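Local coordinates for protein type III effector NopAA (Sinorhizobium fredii USDA 257, PDB 6SDU) that hydrolyses xyloglucan through a family 12 glycoside hydrolase domain and is a type III secretion effector of a symbiotic rhizobium, at residues K136-Y140 / F165-G169; N128-S132 / W162-E166; K116-W122 / H173-L179; V151-V157 / W197-Y203. The contacts are given in a common frame with arbitrary orientation. Numbering follows the deposited sequence.

Contact 1: residues K136-Y140 / F165-G169; sequences KPISY and FEGEG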
loop_
_atom_site.group_PDB
_atom_site.type_symbol
_atom_site.label_atom_id
_atom_site.label_comp_id
_atom_site.label_asym_id
_atom_site.label_seq_id
_atom_site.Cartn_x
_atom_site.Cartn_y
_atom_site.Cartn_z
ATOM N N LYS A 136 -3.537 -12.217 2.048
ATOM C CA LYS A 136 -4.961 -11.904 2.149
ATOM C C LYS A 136 -5.156 -10.534 2.778
ATOM O O LYS A 136 -4.339 -10.096 3.599
ATOM C CB LYS A 136 -5.720 -12.964 2.972
ATOM C CG LYS A 136 -5.650 -14.377 2.404
ATOM C CD LYS A 136 -6.159 -15.402 3.403
ATOM C CE LYS A 136 -6.017 -16.851 2.868
ATOM N NZ LYS A 136 -4.630 -17.412 2.908
ATOM N N PRO A 137 -6.207 -9.816 2.407
ATOM C CA PRO A 137 -6.444 -8.522 3.042
ATOM C C PRO A 137 -6.909 -8.690 4.477
ATOM O O PRO A 137 -7.508 -9.701 4.855
ATOM C CB PRO A 137 -7.539 -7.886 2.176
ATOM C CG PRO A 137 -8.252 -9.064 1.531
ATOM C CD PRO A 137 -7.197 -10.123 1.350
ATOM N N ILE A 138 -6.669 -7.636 5.264
ATOM C CA ILE A 138 -7.175 -7.582 6.633
ATOM C C ILE A 138 -8.688 -7.672 6.581
ATOM O O ILE A 138 -9.333 -7.011 5.755
ATOM C CB ILE A 138 -6.734 -6.278 7.308
ATOM C CG1 ILE A 138 -5.258 -6.324 7.698
ATOM C CG2 ILE A 138 -7.612 -5.971 8.518
ATOM C CD1 ILE A 138 -4.716 -4.942 7.973
ATOM N N SER A 139 -9.256 -8.560 7.398
ATOM C CA SER A 139 -10.679 -8.842 7.328
ATOM C C SER A 139 -11.170 -9.388 8.663
ATOM O O SER A 139 -10.468 -10.160 9.327
ATOM C CB SER A 139 -10.991 -9.830 6.185
ATOM O OG SER A 139 -12.385 -10.086 6.103
ATOM N N TYR A 140 -12.420 -9.021 9.013
ATOM C CA TYR A 140 -13.082 -9.598 10.182
ATOM C C TYR A 140 -13.452 -11.049 9.949
ATOM O O TYR A 140 -13.381 -11.867 10.876
ATOM C CB TYR A 140 -14.379 -8.847 10.505
ATOM C CG TYR A 140 -14.206 -7.494 11.137
ATOM C CD1 TYR A 140 -13.504 -7.351 12.322
ATOM C CD2 TYR A 140 -14.794 -6.379 10.576
ATOM C CE1 TYR A 140 -13.340 -6.107 12.901
ATOM C CE2 TYR A 140 -14.661 -5.125 11.161
ATOM C CZ TYR A 140 -13.933 -4.997 12.322
ATOM O OH TYR A 140 -13.771 -3.749 12.895
ATOM N N PHE A 165 -12.708 -4.906 1.196
ATOM C CA PHE A 165 -12.617 -5.723 2.393
ATOM C C PHE A 165 -12.583 -4.830 3.627
ATOM O O PHE A 165 -12.100 -3.691 3.571
ATOM C CB PHE A 165 -11.377 -6.600 2.354
ATOM C CG PHE A 165 -11.362 -7.553 1.224
ATOM C CD1 PHE A 165 -10.949 -7.147 -0.033
ATOM C CD2 PHE A 165 -11.767 -8.875 1.417
ATOM C CE1 PHE A 165 -10.948 -8.046 -1.095
ATOM C CE2 PHE A 165 -11.762 -9.779 0.369
ATOM C CZ PHE A 165 -11.348 -9.371 -0.888
ATOM N N GLU A 166 -13.096 -5.357 4.747
ATOM C CA GLU A 166 -13.165 -4.601 5.990
ATOM C C GLU A 166 -12.604 -5.391 7.167
ATOM O O GLU A 166 -12.979 -6.547 7.382
ATOM C CB GLU A 166 -14.596 -4.185 6.318
ATOM C CG GLU A 166 -14.689 -3.311 7.578
ATOM C CD GLU A 166 -16.126 -3.115 8.079
ATOM O OE1 GLU A 166 -16.307 -2.411 9.095
ATOM O OE2 GLU A 166 -17.065 -3.669 7.461
ATOM N N GLY A 167 -11.757 -4.733 7.952
ATOM C CA GLY A 167 -11.136 -5.342 9.100
ATOM C C GLY A 167 -10.677 -4.294 10.093
ATOM O O GLY A 167 -10.980 -3.108 9.963
ATOM N N GLU A 168 -9.990 -4.773 11.120
ATOM C CA GLU A 168 -9.463 -3.979 12.214
ATOM C C GLU A 168 -7.992 -4.300 12.445
ATOM O O GLU A 168 -7.613 -5.467 12.418
ATOM C CB GLU A 168 -10.245 -4.293 13.495
ATOM C CG GLU A 168 -10.057 -3.301 14.562
ATOM C CD GLU A 168 -11.165 -3.398 15.584
ATOM O OE1 GLU A 168 -12.350 -3.351 15.163
ATOM O OE2 GLU A 168 -10.837 -3.533 16.789
ATOM N N GLY A 169 -7.182 -3.279 12.754
ATOM C CA GLY A 169 -5.807 -3.505 13.154
ATOM C C GLY A 169 -5.697 -3.816 14.650
ATOM O O GLY A 169 -6.667 -3.703 15.404
HETATM O O HOH W 1 -9.709 -7.737 11.356
HETATM O O HOH W 2 -13.521 -8.211 4.287
#
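A loop can cross a strand obliquely without joining its sheet, and P137-Y140 does so beside F165-E168. Their end-to-end directions differ by 63°, and the backbones come nearest where S139 CA lies 3.9 Å from G167 CA. One backbone hydrogen bond, from Y140 N to E166 O (3.0 Å), fixes the crossing, and the CA-H of S139 approaches E166 O as well (S139 CA to E166 O 3.2 Å). Two waters add to the seam: one accepts a hydrogen bond from E168 N and donates weakly to S139 O, while the other joins E166 N to S139 OG, which is also hydrogen-bonded to H141 O.

Side chains pack at both ends of the crossing. P137 rests on the face of the F165 ring in a CH-pi contact, with P137 CG 3.4 Å from the ring centroid. At the far end the Y140 ring covers the backbone of G167, whose CA stands 4.0 Å from that ring's centroid, and Y140 OH donates to E168 OE1 at 2.7 Å. K174 is a second partner of this hydroxyl and forms a salt bridge with E166. A CB on G167 would collide with I138 CG2, which lies 3.6 Å from G167 CA. The arrangement is that of a loop edging a substrate cleft on a jelly-roll sheet: K136, P137 and I138 all touch the bound beta-D-glucopyranose.

Contact 2: residues N128-S132 / W162-E166; sequences NSDGS and WNVFE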
loop_
_atom_site.group_PDB
_atom_site.type_symbol
_atom_site.label_atom_id
_atom_site.label_comp_id
_atom_site.label_asym_id
_atom_site.label_seq_id
_atom_site.Cartn_x
_atom_site.Cartn_y
_atom_site.Cartn_z
ATOM N N ASN A 128 -5.260 -13.468 -4.679
ATOM C CA ASN A 128 -6.329 -13.185 -5.644
ATOM C C ASN A 128 -7.294 -12.117 -5.130
ATOM O O ASN A 128 -7.441 -11.921 -3.917
ATOM C CB ASN A 128 -7.110 -14.446 -5.996
ATOM C CG ASN A 128 -6.193 -15.621 -6.352
ATOM O OD1 ASN A 128 -6.232 -16.657 -5.694
ATOM N ND2 ASN A 128 -5.352 -15.448 -7.367
ATOM N N SER A 129 -7.981 -11.447 -6.073
ATOM C CA SER A 129 -8.925 -10.376 -5.739
ATOM C C SER A 129 -10.120 -10.861 -4.929
ATOM O O SER A 129 -10.796 -10.033 -4.306
ATOM C CB SER A 129 -9.421 -9.671 -7.008
ATOM O OG SER A 129 -10.204 -10.535 -7.812
ATOM N N ASP A 130 -10.423 -12.165 -4.935
ATOM C CA ASP A 130 -11.545 -12.698 -4.162
ATOM C C ASP A 130 -11.222 -12.927 -2.679
ATOM O O ASP A 130 -12.073 -13.470 -1.956
ATOM C CB ASP A 130 -12.045 -14.011 -4.795
ATOM C CG ASP A 130 -11.021 -15.140 -4.735
ATOM O OD1 ASP A 130 -9.945 -14.981 -4.114
ATOM O OD2 ASP A 130 -11.293 -16.205 -5.325
ATOM N N GLY A 131 -10.018 -12.556 -2.225
ATOM C CA GLY A 131 -9.576 -12.718 -0.846
ATOM C C GLY A 131 -8.795 -13.983 -0.519
ATOM O O GLY A 131 -8.467 -14.208 0.654
ATOM N N SER A 132 -8.469 -14.810 -1.507
ATOM C CA SER A 132 -7.699 -16.026 -1.287
ATOM C C SER A 132 -6.280 -15.836 -1.812
ATOM O O SER A 132 -5.974 -14.849 -2.490
ATOM C CB SER A 132 -8.372 -17.229 -1.962
ATOM O OG SER A 132 -8.356 -17.079 -3.371
ATOM N N TRP A 162 -12.684 -2.742 -8.198
ATOM C CA TRP A 162 -12.051 -3.256 -6.999
ATOM C C TRP A 162 -12.999 -4.173 -6.255
ATOM O O TRP A 162 -14.217 -4.096 -6.412
ATOM C CB TRP A 162 -11.631 -2.132 -6.041
ATOM C CG TRP A 162 -10.936 -0.942 -6.632
ATOM C CD1 TRP A 162 -11.521 0.133 -7.204
ATOM C CD2 TRP A 162 -9.521 -0.673 -6.635
ATOM N NE1 TRP A 162 -10.572 1.052 -7.590
ATOM C CE2 TRP A 162 -9.336 0.578 -7.256
ATOM C CE3 TRP A 162 -8.398 -1.375 -6.190
ATOM C CZ2 TRP A 162 -8.077 1.145 -7.437
ATOM C CZ3 TRP A 162 -7.139 -0.806 -6.375
ATOM C CH2 TRP A 162 -6.992 0.434 -6.995
ATOM N N ASN A 163 -12.412 -5.034 -5.423
ATOM C CA ASN A 163 -13.110 -5.767 -4.371
ATOM C C ASN A 163 -12.729 -5.136 -3.034
ATOM O O ASN A 163 -11.550 -4.823 -2.814
ATOM C CB ASN A 163 -12.740 -7.249 -4.382
ATOM C CG ASN A 163 -13.423 -8.010 -5.496
ATOM O OD1 ASN A 163 -14.471 -7.587 -5.991
ATOM N ND2 ASN A 163 -12.833 -9.144 -5.899
ATOM N N VAL A 164 -13.733 -4.885 -2.179
ATOM C CA VAL A 164 -13.571 -4.135 -0.937
ATOM C C VAL A 164 -13.651 -5.071 0.261
ATOM O O VAL A 164 -14.558 -5.911 0.352
ATOM C CB VAL A 164 -14.618 -3.012 -0.839
ATOM C CG1 VAL A 164 -14.393 -2.155 0.423
ATOM C CG2 VAL A 164 -14.520 -2.157 -2.079
ATOM N N PHE A 165 -12.708 -4.906 1.196
ATOM C CA PHE A 165 -12.617 -5.723 2.393
ATOM C C PHE A 165 -12.583 -4.830 3.627
ATOM O O PHE A 165 -12.100 -3.691 3.571
ATOM C CB PHE A 165 -11.377 -6.600 2.354
ATOM C CG PHE A 165 -11.362 -7.553 1.224
ATOM C CD1 PHE A 165 -10.949 -7.147 -0.033
ATOM C CD2 PHE A 165 -11.767 -8.875 1.417
ATOM C CE1 PHE A 165 -10.948 -8.046 -1.095
ATOM C CE2 PHE A 165 -11.762 -9.779 0.369
ATOM C CZ PHE A 165 -11.348 -9.371 -0.888
ATOM N N GLU A 166 -13.096 -5.357 4.747
ATOM C CA GLU A 166 -13.165 -4.601 5.990
ATOM C C GLU A 166 -12.604 -5.391 7.167
ATOM O O GLU A 166 -12.979 -6.547 7.382
ATOM C CB GLU A 166 -14.596 -4.185 6.318
ATOM C CG GLU A 166 -14.689 -3.311 7.578
ATOM C CD GLU A 166 -16.126 -3.115 8.079
ATOM O OE1 GLU A 166 -16.307 -2.411 9.095
ATOM O OE2 GLU A 166 -17.065 -3.669 7.461
#
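S129, F165 and N163 make up most of this small interface and illustrate how a strand side chain can hold a turn by its main chain. N128-G131, in the loop after strand 117-125, is a type I beta turn, closed by the hydrogen bond from G131 N to N128 O (3.1 Å); it packs on strand 160-168 of the mixed sheet, where N163 also pairs with L179 of strand 174-180 by a backbone hydrogen bond. N163, with CB directed toward the turn, donates from ND2 to S129 O at 2.7 Å and an angle of 163°. N163 OD1 in turn accepts from the backbone N of N154, so a single side chain joins two separate parts of the chain.

F165 lies two residues further on and points to the same side of the strand. The edge of its ring meets S129 (F165 CZ to S129 O 3.5 Å). F165 CZ also lies 3.7 Å from G131 N. G131, at a phi of 94°, suits a residue without CB, and a CB there would also press on F165 CE2. Next to it D130 OD1 accepts from S132 N (3.0 Å) in an Asx turn and from S132 OG (2.7 Å).

The chemistry is therefore mixed: a directional amide-to-carbonyl bond ties the turn to the strand, and the F165 ring packs against main-chain atoms of the turn, where G131 leaves room for it.

Contact 3: residues K116-W122 / H173-L179; sequences KHEIMLW and HKVISLL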
loop_
_atom_site.group_PDB
_atom_site.type_symbol
_atom_site.label_atom_id
_atom_site.label_comp_id
_atom_site.label_asym_id
_atom_site.label_seq_id
_atom_site.Cartn_x
_atom_site.Cartn_y
_atom_site.Cartn_z
ATOM N N LYS A 116 -6.849 6.587 12.768
ATOM C CA LYS A 116 -7.946 5.708 13.140
ATOM C C LYS A 116 -8.567 5.050 11.931
ATOM O O LYS A 116 -9.347 4.108 12.082
ATOM C CB LYS A 116 -9.016 6.490 13.937
ATOM C CG LYS A 116 -8.500 6.978 15.312
ATOM C CD LYS A 116 -8.850 5.996 16.428
ATOM C CE LYS A 116 -7.750 5.931 17.496
ATOM N NZ LYS A 116 -6.632 4.934 17.238
ATOM N N HIS A 117 -8.208 5.495 10.734
ATOM C CA HIS A 117 -8.691 4.906 9.492
ATOM C C HIS A 117 -7.529 4.706 8.540
ATOM O O HIS A 117 -6.761 5.640 8.281
ATOM C CB HIS A 117 -9.757 5.803 8.850
ATOM C CG HIS A 117 -10.954 5.985 9.718
ATOM N ND1 HIS A 117 -11.098 7.066 10.562
ATOM C CD2 HIS A 117 -12.046 5.202 9.908
ATOM C CE1 HIS A 117 -12.243 6.955 11.216
ATOM N NE2 HIS A 117 -12.839 5.836 10.834
ATOM N N GLU A 118 -7.407 3.484 8.027
ATOM C CA GLU A 118 -6.392 3.106 7.054
ATOM C C GLU A 118 -7.096 2.604 5.798
ATOM O O GLU A 118 -7.970 1.729 5.880
ATOM C CB GLU A 118 -5.493 2.016 7.649
ATOM C CG GLU A 118 -4.314 1.694 6.838
ATOM C CD GLU A 118 -3.583 0.442 7.334
ATOM O OE1 GLU A 118 -3.963 -0.126 8.387
ATOM O OE2 GLU A 118 -2.630 0.033 6.653
ATOM N N ILE A 119 -6.762 3.183 4.646
ATOM C CA ILE A 119 -7.332 2.770 3.360
ATOM C C ILE A 119 -6.200 2.238 2.480
ATOM O O ILE A 119 -5.228 2.957 2.203
ATOM C CB ILE A 119 -8.085 3.910 2.660
ATOM C CG1 ILE A 119 -9.233 4.426 3.550
ATOM C CG2 ILE A 119 -8.606 3.437 1.266
ATOM C CD1 ILE A 119 -8.849 5.587 4.457
ATOM N N MET A 120 -6.318 0.976 2.059
ATOM C CA MET A 120 -5.313 0.298 1.241
ATOM C C MET A 120 -5.855 0.069 -0.161
ATOM O O MET A 120 -7.027 -0.286 -0.334
ATOM C CB MET A 120 -4.907 -1.058 1.837
ATOM C CG MET A 120 -4.399 -1.059 3.290
ATOM S SD MET A 120 -3.398 -2.536 3.625
ATOM C CE MET A 120 -1.893 -2.065 2.780
ATOM N N LEU A 121 -5.011 0.285 -1.157
ATOM C CA LEU A 121 -5.341 -0.018 -2.544
ATOM C C LEU A 121 -4.243 -0.932 -3.069
ATOM O O LEU A 121 -3.106 -0.488 -3.237
ATOM C CB LEU A 121 -5.461 1.248 -3.403
ATOM C CG LEU A 121 -6.136 2.487 -2.780
ATOM C CD1 LEU A 121 -5.979 3.712 -3.702
ATOM C CD2 LEU A 121 -7.602 2.207 -2.496
ATOM N N TRP A 122 -4.571 -2.210 -3.271
ATOM C CA TRP A 122 -3.619 -3.218 -3.766
ATOM C C TRP A 122 -3.604 -3.204 -5.300
ATOM O O TRP A 122 -4.590 -3.584 -5.937
ATOM C CB TRP A 122 -4.002 -4.611 -3.258
ATOM C CG TRP A 122 -3.899 -4.838 -1.741
ATOM C CD1 TRP A 122 -3.963 -3.891 -0.748
ATOM C CD2 TRP A 122 -3.738 -6.102 -1.075
ATOM N NE1 TRP A 122 -3.835 -4.486 0.491
ATOM C CE2 TRP A 122 -3.694 -5.840 0.318
ATOM C CE3 TRP A 122 -3.607 -7.431 -1.523
ATOM C CZ2 TRP A 122 -3.535 -6.857 1.273
ATOM C CZ3 TRP A 122 -3.440 -8.452 -0.571
ATOM C CH2 TRP A 122 -3.400 -8.150 0.810
ATOM N N HIS A 173 -7.888 0.203 15.059
ATOM C CA HIS A 173 -8.153 1.143 13.985
ATOM C C HIS A 173 -8.737 0.411 12.771
ATOM O O HIS A 173 -8.392 -0.744 12.500
ATOM C CB HIS A 173 -6.870 1.926 13.649
ATOM C CG HIS A 173 -5.998 1.267 12.627
ATOM N ND1 HIS A 173 -5.007 0.368 12.957
ATOM C CD2 HIS A 173 -5.966 1.381 11.277
ATOM C CE1 HIS A 173 -4.403 -0.043 11.852
ATOM N NE2 HIS A 173 -4.963 0.564 10.821
ATOM N N LYS A 174 -9.675 1.075 12.092
ATOM C CA LYS A 174 -10.375 0.518 10.936
ATOM C C LYS A 174 -9.477 0.403 9.700
ATOM O O LYS A 174 -8.808 1.363 9.306
ATOM C CB LYS A 174 -11.574 1.403 10.599
ATOM C CG LYS A 174 -12.458 0.843 9.508
ATOM C CD LYS A 174 -13.133 -0.427 10.000
ATOM C CE LYS A 174 -14.347 -0.106 10.843
ATOM N NZ LYS A 174 -14.858 -1.333 11.511
ATOM N N VAL A 175 -9.546 -0.737 9.013
ATOM C CA VAL A 175 -8.804 -0.932 7.764
ATOM C C VAL A 175 -9.785 -1.288 6.651
ATOM O O VAL A 175 -10.474 -2.313 6.725
ATOM C CB VAL A 175 -7.734 -2.031 7.894
ATOM C CG1 VAL A 175 -6.857 -2.105 6.616
ATOM C CG2 VAL A 175 -6.895 -1.815 9.113
ATOM N N ILE A 176 -9.832 -0.456 5.615
ATOM C CA ILE A 176 -10.622 -0.708 4.415
ATOM C C ILE A 176 -9.620 -0.964 3.289
ATOM O O ILE A 176 -8.779 -0.099 2.996
ATOM C CB ILE A 176 -11.542 0.480 4.076
ATOM C CG1 ILE A 176 -12.398 0.903 5.273
ATOM C CG2 ILE A 176 -12.457 0.142 2.905
ATOM C CD1 ILE A 176 -13.469 -0.103 5.612
ATOM N N SER A 177 -9.695 -2.141 2.662
ATOM C CA SER A 177 -8.755 -2.540 1.615
ATOM C C SER A 177 -9.473 -2.761 0.289
ATOM O O SER A 177 -10.473 -3.483 0.234
ATOM C CB SER A 177 -8.021 -3.822 1.997
ATOM O OG SER A 177 -7.412 -3.695 3.257
ATOM N N LEU A 178 -8.951 -2.169 -0.777
ATOM C CA LEU A 178 -9.475 -2.377 -2.120
ATOM C C LEU A 178 -8.435 -3.154 -2.921
ATOM O O LEU A 178 -7.293 -2.702 -3.053
ATOM C CB LEU A 178 -9.806 -1.048 -2.801
ATOM C CG LEU A 178 -11.121 -0.408 -2.339
ATOM C CD1 LEU A 178 -11.017 0.121 -0.933
ATOM C CD2 LEU A 178 -11.537 0.714 -3.309
ATOM N N LEU A 179 -8.825 -4.312 -3.446
ATOM C CA LEU A 179 -7.951 -5.151 -4.261
ATOM C C LEU A 179 -8.409 -4.997 -5.703
ATOM O O LEU A 179 -9.577 -5.242 -6.004
ATOM C CB LEU A 179 -8.022 -6.625 -3.833
ATOM C CG LEU A 179 -7.094 -7.100 -2.716
ATOM C CD1 LEU A 179 -7.284 -6.307 -1.443
ATOM C CD2 LEU A 179 -7.304 -8.612 -2.456
#
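L121 and L178 pack side by side (L121 CD2 to L178 CB 3.9 Å) at the apolar centre of a parallel strand pair, 117-122 with 174-179, inside the larger sheet of the GH12 jelly roll. The two axes run 4.6 Å apart at 13°, and H117 to W122 pair in order with K174 to L179. I119 and I176 share the face of L121, where I119, L121 and L178 meet helix 191-200. On the opposite face L179 CD1 sits 3.8 Å from the centroid of the five-membered ring of W122, a CH-pi contact; M120 and W122 on this face touch the bound beta-D-glucopyranose. Hydrogen bonds alternate between the backbones, among them M120 N to I176 O (2.8 Å) and L178 N to M120 O (2.7 Å). Parallel pairing is the exception in this sheet, whose other neighbouring strands run antiparallel. At the polar edge E118 and H173 meet, with D171 holding the other ring nitrogen of H173: H173 NE2 donates to E118 OE1 at 2.7 Å.

Contact 4: residues V151-V157 / W197-Y203; sequences VYSNVNV and WIKSKGY
Two successive beta bulges shape V151-V157 beside the C-terminal end of helix 191-200, on the jelly-roll rim. A classic bulge at V151 and Y152 lies opposite V164; a G1 bulge at N154 and V155, opposite W162, turns the corner between strands 152-153 and 155-157, with N154 at phi/psi 51/47°. The helix ends in a Schellman motif, G202 having a phi of 84°. No hydrogen bond links the segments, whose nearest CA atoms, of V157 and W197, are 7.4 Å apart; Y152 CA to K201 CA is 10.4 Å. W197 takes chi1 t and chi2 93°, aiming its ring edge at the face of Y152 (chi1 m, chi2 -90°): a T-shaped pair, centroids 5.3 Å apart, planes at 80°. V155 (chi1 t) brings CG1 to 3.6 Å from W197 CZ2, and V157 (chi1 p) places CG2 3.7 Å from W197 CB. K201, m at chi1 and chi2, lays CD 3.6 Å from Y152 OH. Y203 (chi1 m, chi2 -75°) completes the cluster, its OH 3.6 Å from Y152 CE2.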
loop_
_atom_site.group_PDB
_atom_site.type_symbol
_atom_site.label_atom_id
_atom_site.label_comp_id
_atom_site.label_asym_id
_atom_site.label_seq_id
_atom_site.Cartn_x
_atom_site.Cartn_y
_atom_site.Cartn_z
ATOM N N VAL A 151 -16.704 -7.314 1.479
ATOM C CA VAL A 151 -17.940 -6.643 1.876
ATOM C C VAL A 151 -18.661 -6.038 0.668
ATOM O O VAL A 151 -19.880 -5.869 0.706
ATOM C CB VAL A 151 -17.669 -5.592 2.967
ATOM C CG1 VAL A 151 -17.130 -6.288 4.216
ATOM C CG2 VAL A 151 -16.697 -4.539 2.478
ATOM N N TYR A 152 -17.927 -5.677 -0.390
ATOM C CA TYR A 152 -18.490 -5.222 -1.658
ATOM C C TYR A 152 -17.643 -5.808 -2.771
ATOM O O TYR A 152 -16.420 -5.916 -2.630
ATOM C CB TYR A 152 -18.506 -3.690 -1.796
ATOM C CG TYR A 152 -19.270 -2.939 -0.718
ATOM C CD1 TYR A 152 -20.626 -2.651 -0.867
ATOM C CD2 TYR A 152 -18.633 -2.511 0.446
ATOM C CE1 TYR A 152 -21.325 -1.961 0.117
ATOM C CE2 TYR A 152 -19.323 -1.831 1.438
ATOM C CZ TYR A 152 -20.668 -1.555 1.265
ATOM O OH TYR A 152 -21.370 -0.867 2.237
ATOM N N SER A 153 -18.290 -6.187 -3.870
ATOM C CA SER A 153 -17.626 -6.805 -5.007
ATOM C C SER A 153 -17.782 -5.951 -6.261
ATOM O O SER A 153 -18.801 -5.276 -6.450
ATOM C CB SER A 153 -18.176 -8.206 -5.273
ATOM O OG SER A 153 -17.682 -9.145 -4.333
ATOM N N ASN A 154 -16.736 -5.976 -7.098
ATOM C CA ASN A 154 -16.693 -5.328 -8.422
ATOM C C ASN A 154 -17.125 -3.865 -8.369
ATOM O O ASN A 154 -17.872 -3.371 -9.213
ATOM C CB ASN A 154 -17.517 -6.114 -9.440
ATOM C CG ASN A 154 -17.064 -7.554 -9.545
ATOM O OD1 ASN A 154 -15.904 -7.828 -9.876
ATOM N ND2 ASN A 154 -17.959 -8.482 -9.235
ATOM N N VAL A 155 -16.580 -3.147 -7.401
ATOM C CA VAL A 155 -16.890 -1.736 -7.254
ATOM C C VAL A 155 -16.040 -0.956 -8.244
ATOM O O VAL A 155 -14.815 -1.101 -8.278
ATOM C CB VAL A 155 -16.635 -1.273 -5.816
ATOM C CG1 VAL A 155 -16.925 0.221 -5.680
ATOM C CG2 VAL A 155 -17.473 -2.098 -4.857
ATOM N N ASN A 156 -16.685 -0.135 -9.066
ATOM C CA ASN A 156 -15.976 0.698 -10.027
ATOM C C ASN A 156 -15.894 2.098 -9.441
ATOM O O ASN A 156 -16.907 2.794 -9.353
ATOM C CB ASN A 156 -16.650 0.703 -11.394
ATOM C CG ASN A 156 -15.747 1.273 -12.463
ATOM O OD1 ASN A 156 -15.479 2.475 -12.491
ATOM N ND2 ASN A 156 -15.241 0.408 -13.330
ATOM N N VAL A 157 -14.697 2.484 -8.992
ATOM C CA VAL A 157 -14.459 3.793 -8.393
ATOM C C VAL A 157 -13.024 4.208 -8.687
ATOM O O VAL A 157 -12.142 3.366 -8.885
ATOM C CB VAL A 157 -14.731 3.782 -6.868
ATOM C CG1 VAL A 157 -13.636 3.028 -6.132
ATOM C CG2 VAL A 157 -14.866 5.191 -6.337
ATOM N N TRP A 197 -16.277 7.745 -1.990
ATOM C CA TRP A 197 -17.132 6.561 -2.033
ATOM C C TRP A 197 -17.153 5.830 -0.690
ATOM O O TRP A 197 -18.211 5.352 -0.255
ATOM C CB TRP A 197 -16.666 5.627 -3.149
ATOM C CG TRP A 197 -17.502 4.369 -3.285
ATOM C CD1 TRP A 197 -18.581 4.177 -4.116
ATOM C CD2 TRP A 197 -17.328 3.136 -2.567
ATOM N NE1 TRP A 197 -19.083 2.899 -3.956
ATOM C CE2 TRP A 197 -18.325 2.239 -3.021
ATOM C CE3 TRP A 197 -16.418 2.699 -1.596
ATOM C CZ2 TRP A 197 -18.440 0.938 -2.528
ATOM C CZ3 TRP A 197 -16.532 1.404 -1.111
ATOM C CH2 TRP A 197 -17.537 0.541 -1.577
ATOM N N ILE A 198 -16.000 5.739 -0.013
ATOM C CA ILE A 198 -15.950 5.075 1.286
ATOM C C ILE A 198 -16.745 5.867 2.319
ATOM O O ILE A 198 -17.401 5.289 3.194
ATOM C CB ILE A 198 -14.493 4.862 1.737
ATOM C CG1 ILE A 198 -13.729 4.001 0.727
ATOM C CG2 ILE A 198 -14.467 4.197 3.104
ATOM C CD1 ILE A 198 -12.229 3.893 1.016
ATOM N N LYS A 199 -16.673 7.199 2.255
ATOM C CA LYS A 199 -17.496 8.031 3.129
ATOM C C LYS A 199 -18.983 7.790 2.878
ATOM O O LYS A 199 -19.765 7.670 3.832
ATOM C CB LYS A 199 -17.143 9.506 2.910
ATOM C CG LYS A 199 -17.856 10.493 3.820
ATOM C CD LYS A 199 -17.526 11.926 3.418
ATOM C CE LYS A 199 -18.294 12.948 4.266
ATOM N NZ LYS A 199 -17.994 14.365 3.891
ATOM N N SER A 200 -19.377 7.640 1.601
ATOM C CA SER A 200 -20.780 7.415 1.230
ATOM C C SER A 200 -21.335 6.098 1.766
ATOM O O SER A 200 -22.557 5.952 1.871
ATOM C CB SER A 200 -20.950 7.480 -0.299
ATOM O OG SER A 200 -20.734 6.228 -0.936
ATOM N N LYS A 201 -20.479 5.124 2.069
ATOM C CA LYS A 201 -20.934 3.904 2.724
ATOM C C LYS A 201 -20.887 4.022 4.237
ATOM O O LYS A 201 -21.204 3.056 4.931
ATOM C CB LYS A 201 -20.092 2.719 2.274
ATOM C CG LYS A 201 -20.082 2.547 0.784
ATOM C CD LYS A 201 -21.439 2.163 0.259
ATOM C CE LYS A 201 -21.416 2.133 -1.251
ATOM N NZ LYS A 201 -22.691 1.627 -1.817
ATOM N N GLY A 202 -20.505 5.189 4.752
ATOM C CA GLY A 202 -20.572 5.479 6.168
ATOM C C GLY A 202 -19.422 5.007 7.030
ATOM O O GLY A 202 -19.566 4.997 8.257
ATOM N N TYR A 203 -18.273 4.647 6.438
ATOM C CA TYR A 203 -17.126 4.222 7.248
ATOM C C TYR A 203 -16.503 5.374 8.028
ATOM O O TYR A 203 -15.980 5.154 9.125
ATOM C CB TYR A 203 -16.079 3.541 6.374
ATOM C CG TYR A 203 -16.552 2.189 5.935
ATOM C CD1 TYR A 203 -16.570 1.116 6.821
ATOM C CD2 TYR A 203 -17.041 1.993 4.648
ATOM C CE1 TYR A 203 -17.030 -0.137 6.420
ATOM C CE2 TYR A 203 -17.505 0.758 4.237
ATOM C CZ TYR A 203 -17.498 -0.304 5.125
ATOM O OH TYR A 203 -17.969 -1.528 4.715
#

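Overall arrangement
Strand 160-168 unites the set. Contacts 1 and 2 share F165 and E166 on it, with centres 10 Å apart, and their loops meet where K136 CG lies 3.3 Å from G131 O. Its next neighbour, strand 174-180, belongs to contact 3; F165 N and S177 O, 2.8 Å apart, are a probable hydrogen bond between them. Contact 4 attaches on the other flank, where W162 N is 2.7 Å from V155 O, and reaches contact 3 on the sheet face that carries I119 (I119 CG2 to I198 CD1 3.7 Å). Contacts 1 and 3, centres 8 Å apart, supply five of the seven residues around the sugar, the side chains of I138 and M120 each lying about 3 Å from it.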